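Local coordinates for putative polysaccharide biosynthesis protein with aminopeptidase-like domain (Clostridium acetobutylicum, PDB 3K9T) that binds one zinc ion per subunit of its trimer and may act in making modified polysaccharides, without expected peptidase activity despite its aminopeptidase-like region, at residues H54-P68 with T228-D240. Residues are numbered along the deposited sequence; the frame is centred on the assembly and turned at random.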
loop_
_atom_site.group_PDB
_atom_site.type_symbol
_atom_site.label_atom_id
_atom_site.label_comp_id
_atom_site.label_asym_id
_atom_site.label_seq_id
_atom_site.Cartn_x
_atom_site.Cartn_y
_atom_site.Cartn_z
ATOM N N HIS A 54 31.532 34.524 5.240
ATOM C CA HIS A 54 32.285 34.275 4.009
ATOM C C HIS A 54 31.914 35.322 2.967
ATOM O O HIS A 54 30.768 35.770 2.899
ATOM C CB HIS A 54 31.983 32.870 3.459
ATOM C CG HIS A 54 32.515 31.750 4.307
ATOM N ND1 HIS A 54 33.729 31.147 4.063
ATOM C CD2 HIS A 54 31.993 31.120 5.388
ATOM C CE1 HIS A 54 33.942 30.206 4.964
ATOM N NE2 HIS A 54 32.907 30.176 5.786
ATOM N N GLU A 55 32.880 35.710 2.153
ATOM C CA GLU A 55 32.634 36.658 1.069
ATOM C C GLU A 55 33.224 36.070 -0.213
ATOM O O GLU A 55 34.446 35.936 -0.328
ATOM C CB GLU A 55 33.244 38.032 1.390
ATOM C CG GLU A 55 32.625 38.758 2.572
ATOM C CD GLU A 55 31.308 39.446 2.277
ATOM O OE1 GLU A 55 30.980 39.638 1.090
ATOM O OE2 GLU A 55 30.610 39.858 3.242
ATOM N N VAL A 56 32.358 35.675 -1.148
ATOM C CA VAL A 56 32.810 35.073 -2.408
ATOM C C VAL A 56 32.741 36.133 -3.511
ATOM O O VAL A 56 31.691 36.735 -3.727
ATOM C CB VAL A 56 31.964 33.834 -2.762
ATOM C CG1 VAL A 56 32.528 33.147 -3.993
ATOM C CG2 VAL A 56 31.916 32.889 -1.565
ATOM N N LYS A 57 33.867 36.365 -4.180
ATOM C CA LYS A 57 33.997 37.411 -5.207
ATOM C C LYS A 57 33.004 37.275 -6.354
ATOM O O LYS A 57 32.743 36.183 -6.857
ATOM C CB LYS A 57 35.433 37.454 -5.791
ATOM C CG LYS A 57 36.427 38.419 -5.068
ATOM C CD LYS A 57 37.775 38.560 -5.815
ATOM N N SER A 58 32.441 38.396 -6.768
ATOM C CA SER A 58 31.609 38.396 -7.964
ATOM C C SER A 58 32.415 37.796 -9.102
ATOM O O SER A 58 33.607 38.090 -9.240
ATOM C CB SER A 58 31.236 39.815 -8.360
ATOM O OG SER A 58 30.463 40.432 -7.380
ATOM N N GLY A 59 31.763 36.976 -9.924
ATOM C CA GLY A 59 32.414 36.333 -11.058
ATOM C C GLY A 59 32.920 34.932 -10.748
ATOM O O GLY A 59 33.309 34.230 -11.652
ATOM N N THR A 60 32.920 34.529 -9.480
ATOM C CA THR A 60 33.354 33.196 -9.082
ATOM C C THR A 60 32.349 32.186 -9.619
ATOM O O THR A 60 31.125 32.374 -9.469
ATOM C CB THR A 60 33.419 33.052 -7.526
ATOM O OG1 THR A 60 34.330 34.013 -7.008
ATOM C CG2 THR A 60 33.845 31.615 -7.057
ATOM N N LYS A 61 32.886 31.142 -10.252
ATOM C CA LYS A 61 32.084 30.082 -10.819
ATOM C C LYS A 61 31.754 29.089 -9.716
ATOM O O LYS A 61 32.644 28.486 -9.119
ATOM C CB LYS A 61 32.794 29.398 -12.015
ATOM C CG LYS A 61 32.268 29.815 -13.432
ATOM C CD LYS A 61 30.917 29.061 -13.785
ATOM N N VAL A 62 30.461 28.938 -9.441
ATOM C CA VAL A 62 29.990 28.015 -8.426
ATOM C C VAL A 62 29.098 26.987 -9.131
ATOM O O VAL A 62 27.926 27.233 -9.426
ATOM C CB VAL A 62 29.358 28.791 -7.234
ATOM C CG1 VAL A 62 30.515 29.451 -6.434
ATOM C CG2 VAL A 62 28.236 29.848 -7.714
ATOM N N PHE A 63 29.705 25.835 -9.414
ATOM C CA PHE A 63 29.151 24.864 -10.352
ATOM C C PHE A 63 28.734 25.641 -11.622
ATOM O O PHE A 63 29.523 26.418 -12.143
ATOM C CB PHE A 63 28.001 24.026 -9.736
ATOM C CG PHE A 63 28.418 23.199 -8.543
ATOM C CD1 PHE A 63 29.556 22.390 -8.584
ATOM C CD2 PHE A 63 27.678 23.219 -7.377
ATOM C CE1 PHE A 63 29.924 21.622 -7.474
ATOM C CE2 PHE A 63 28.049 22.448 -6.277
ATOM C CZ PHE A 63 29.168 21.662 -6.325
ATOM N N ASP A 64 27.491 25.487 -12.073
ATOM C CA ASP A 64 27.035 26.108 -13.321
ATOM C C ASP A 64 26.738 27.574 -13.157
ATOM O O ASP A 64 26.526 28.274 -14.135
ATOM C CB ASP A 64 25.766 25.422 -13.866
ATOM C CG ASP A 64 25.505 25.759 -15.314
ATOM O OD1 ASP A 64 26.463 25.688 -16.113
ATOM O OD2 ASP A 64 24.352 26.112 -15.654
ATOM N N TRP A 65 26.735 28.049 -11.921
ATOM C CA TRP A 65 26.382 29.441 -11.672
ATOM C C TRP A 65 27.595 30.334 -11.538
ATOM O O TRP A 65 28.705 29.869 -11.333
ATOM C CB TRP A 65 25.511 29.549 -10.418
ATOM C CG TRP A 65 24.193 28.928 -10.566
ATOM C CD1 TRP A 65 23.924 27.608 -10.801
ATOM C CD2 TRP A 65 22.922 29.591 -10.481
ATOM N NE1 TRP A 65 22.562 27.409 -10.857
ATOM C CE2 TRP A 65 21.926 28.608 -10.661
ATOM C CE3 TRP A 65 22.533 30.908 -10.236
ATOM C CZ2 TRP A 65 20.574 28.904 -10.619
ATOM C CZ3 TRP A 65 21.166 31.211 -10.203
ATOM C CH2 TRP A 65 20.215 30.208 -10.396
ATOM N N THR A 66 27.344 31.625 -11.680
ATOM C CA THR A 66 28.350 32.650 -11.499
ATOM C C THR A 66 27.926 33.577 -10.390
ATOM O O THR A 66 26.815 34.087 -10.426
ATOM C CB THR A 66 28.508 33.495 -12.760
ATOM O OG1 THR A 66 28.834 32.641 -13.860
ATOM C CG2 THR A 66 29.589 34.557 -12.550
ATOM N N VAL A 67 28.815 33.822 -9.428
ATOM C CA VAL A 67 28.487 34.736 -8.341
ATOM C C VAL A 67 28.220 36.141 -8.923
ATOM O O VAL A 67 29.087 36.747 -9.552
ATOM C CB VAL A 67 29.603 34.768 -7.268
ATOM C CG1 VAL A 67 29.384 35.913 -6.239
ATOM C CG2 VAL A 67 29.690 33.430 -6.551
ATOM N N PRO A 68 27.008 36.662 -8.719
ATOM C CA PRO A 68 26.661 37.979 -9.311
ATOM C C PRO A 68 27.447 39.189 -8.788
ATOM O O PRO A 68 28.205 39.085 -7.836
ATOM C CB PRO A 68 25.195 38.166 -8.914
ATOM C CG PRO A 68 25.040 37.393 -7.615
ATOM C CD PRO A 68 25.998 36.195 -7.748
ATOM N N THR A 228 19.151 29.864 -3.262
ATOM C CA THR A 228 19.631 29.363 -4.521
ATOM C C THR A 228 21.105 29.635 -4.713
ATOM O O THR A 228 21.886 28.725 -4.570
ATOM C CB THR A 228 18.729 29.812 -5.738
ATOM O OG1 THR A 228 17.454 29.237 -5.539
ATOM C CG2 THR A 228 19.240 29.300 -7.094
ATOM N N ILE A 229 21.469 30.868 -5.041
ATOM C CA ILE A 229 22.880 31.220 -5.286
ATOM C C ILE A 229 23.791 30.947 -4.060
ATOM O O ILE A 229 24.944 30.480 -4.207
ATOM C CB ILE A 229 23.031 32.679 -5.824
ATOM C CG1 ILE A 229 24.485 32.950 -6.212
ATOM C CG2 ILE A 229 22.482 33.720 -4.832
ATOM C CD1 ILE A 229 25.046 31.965 -7.282
ATOM N N GLY A 230 23.256 31.190 -2.863
ATOM C CA GLY A 230 24.000 30.930 -1.626
ATOM C C GLY A 230 24.243 29.461 -1.374
ATOM O O GLY A 230 25.353 29.072 -1.162
ATOM N N SER A 231 23.203 28.637 -1.426
ATOM C CA SER A 231 23.368 27.182 -1.248
ATOM C C SER A 231 24.272 26.553 -2.305
ATOM O O SER A 231 25.094 25.682 -1.988
ATOM C CB SER A 231 22.017 26.466 -1.178
ATOM O OG SER A 231 21.252 26.621 -2.349
ATOM N N ILE A 232 24.146 27.006 -3.553
ATOM C CA ILE A 232 25.032 26.522 -4.642
ATOM C C ILE A 232 26.478 26.917 -4.319
ATOM O O ILE A 232 27.370 26.086 -4.366
ATOM C CB ILE A 232 24.600 27.052 -6.038
ATOM C CG1 ILE A 232 23.187 26.552 -6.383
ATOM C CG2 ILE A 232 25.590 26.580 -7.137
ATOM C CD1 ILE A 232 22.583 27.173 -7.648
ATOM N N THR A 233 26.692 28.175 -3.928
ATOM C CA THR A 233 28.015 28.622 -3.511
ATOM C C THR A 233 28.587 27.791 -2.366
ATOM O O THR A 233 29.762 27.391 -2.405
ATOM C CB THR A 233 28.000 30.088 -3.108
ATOM O OG1 THR A 233 27.554 30.861 -4.232
ATOM C CG2 THR A 233 29.411 30.556 -2.642
ATOM N N TRP A 234 27.761 27.514 -1.363
ATOM C CA TRP A 234 28.228 26.757 -0.232
ATOM C C TRP A 234 28.598 25.342 -0.639
ATOM O O TRP A 234 29.664 24.852 -0.265
ATOM C CB TRP A 234 27.206 26.735 0.894
ATOM C CG TRP A 234 27.734 26.031 2.082
ATOM C CD1 TRP A 234 28.531 26.557 3.078
ATOM C CD2 TRP A 234 27.560 24.664 2.388
ATOM N NE1 TRP A 234 28.846 25.588 3.994
ATOM C CE2 TRP A 234 28.280 24.407 3.588
ATOM C CE3 TRP A 234 26.893 23.613 1.754
ATOM C CZ2 TRP A 234 28.325 23.146 4.177
ATOM C CZ3 TRP A 234 26.932 22.352 2.344
ATOM C CH2 TRP A 234 27.643 22.136 3.547
ATOM N N LEU A 235 27.717 24.688 -1.402
ATOM C CA LEU A 235 27.976 23.319 -1.876
ATOM C C LEU A 235 29.269 23.289 -2.715
ATOM O O LEU A 235 30.069 22.363 -2.601
ATOM C CB LEU A 235 26.769 22.748 -2.654
ATOM C CG LEU A 235 25.565 22.360 -1.803
ATOM C CD1 LEU A 235 24.297 22.086 -2.612
ATOM C CD2 LEU A 235 25.922 21.158 -0.936
ATOM N N SER A 236 29.496 24.329 -3.512
ATOM C CA SER A 236 30.668 24.348 -4.397
ATOM C C SER A 236 31.943 24.481 -3.572
ATOM O O SER A 236 33.010 24.125 -4.019
ATOM C CB SER A 236 30.589 25.474 -5.464
ATOM O OG SER A 236 30.884 26.765 -4.935
ATOM N N ARG A 237 31.815 24.989 -2.360
ATOM C CA ARG A 237 32.971 25.193 -1.504
ATOM C C ARG A 237 33.125 24.120 -0.439
ATOM O O ARG A 237 34.074 24.176 0.330
ATOM C CB ARG A 237 32.879 26.597 -0.881
ATOM C CG ARG A 237 33.122 27.709 -1.927
ATOM C CD ARG A 237 32.455 29.027 -1.590
ATOM N NE ARG A 237 32.915 29.526 -0.309
ATOM C CZ ARG A 237 34.050 30.183 -0.105
ATOM N NH1 ARG A 237 34.886 30.444 -1.110
ATOM N NH2 ARG A 237 34.358 30.568 1.123
ATOM N N ASN A 238 32.240 23.122 -0.415
ATOM C CA ASN A 238 32.247 22.133 0.660
ATOM C C ASN A 238 31.964 20.694 0.199
ATOM O O ASN A 238 31.350 19.898 0.928
ATOM C CB ASN A 238 31.232 22.583 1.729
ATOM C CG ASN A 238 31.654 23.857 2.433
ATOM O OD1 ASN A 238 32.518 23.822 3.291
ATOM N ND2 ASN A 238 31.027 24.984 2.089
ATOM N N GLU A 239 32.386 20.345 -1.013
ATOM C CA GLU A 239 32.118 18.990 -1.527
ATOM C C GLU A 239 32.694 17.924 -0.590
ATOM O O GLU A 239 32.065 16.894 -0.365
ATOM C CB GLU A 239 32.608 18.799 -2.970
ATOM C CG GLU A 239 31.869 19.648 -3.983
ATOM C CD GLU A 239 32.136 19.213 -5.419
ATOM O OE1 GLU A 239 31.537 18.214 -5.877
ATOM O OE2 GLU A 239 32.926 19.892 -6.102
ATOM N N ASP A 240 33.862 18.214 -0.028
ATOM C CA ASP A 240 34.533 17.351 0.950
ATOM C C ASP A 240 33.693 17.013 2.185
ATOM O O ASP A 240 33.881 15.968 2.780
ATOM C CB ASP A 240 35.832 18.021 1.428
ATOM C CG ASP A 240 35.606 19.443 1.983
ATOM O OD1 ASP A 240 35.105 20.297 1.229
ATOM O OD2 ASP A 240 35.950 19.713 3.153
#
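Phe63 and Trp65, on the hairpin formed by strands 61-62 and 65-66, lie against helix 229-237, each with an aliphatic group over one ring face. CB of Ser236 stands 4.0 Å from the centroid of the Phe63 ring, only 10° off its normal, a CH-pi contact. In the plane of that ring, the Glu239 carboxylate meets the edge, OE2 lying 3.7 Å from CE1 of Phe63, with the two planes 85° apart. Ile232 is shared: its CG2 packs 4.0 Å from Phe63 CD2, while CD1, carried by the other branch, covers the five-membered ring of Trp65. Val62, just before Phe63, crosses Ile229 at about a right angle, its CG2 3.9 Å from Ile229 CD1.

On the strand 52-57 side, Val56 CG2 meets Thr233 CG2 tip to tip at 3.6 Å and also covers one face of the Arg237 guanidinium. Bent at chi3, Arg237 brings NH2 to His54 ND1 in a weak hydrogen bond (3.1 Å, 130°), whereas its NE bonds to Tyr169 OH.

Further out, Val62 and Trp65 bond N to O in both directions across their type II' turn, and Thr233 OG1 donates to Ile229 O (2.6 Å). A second subunit takes up other polar ends: Trp65 NE1 bonds to its Glu367 O, and Glu239 OE1 pairs with its Lys365. The arrangement is thus a beta-hairpin at the start of the insert, following strand 52-57, outermost in this chain, packed on a helix flanking the mixed sheet of the aminopeptidase-like alpha/beta fold, and itself part of the trimer interface.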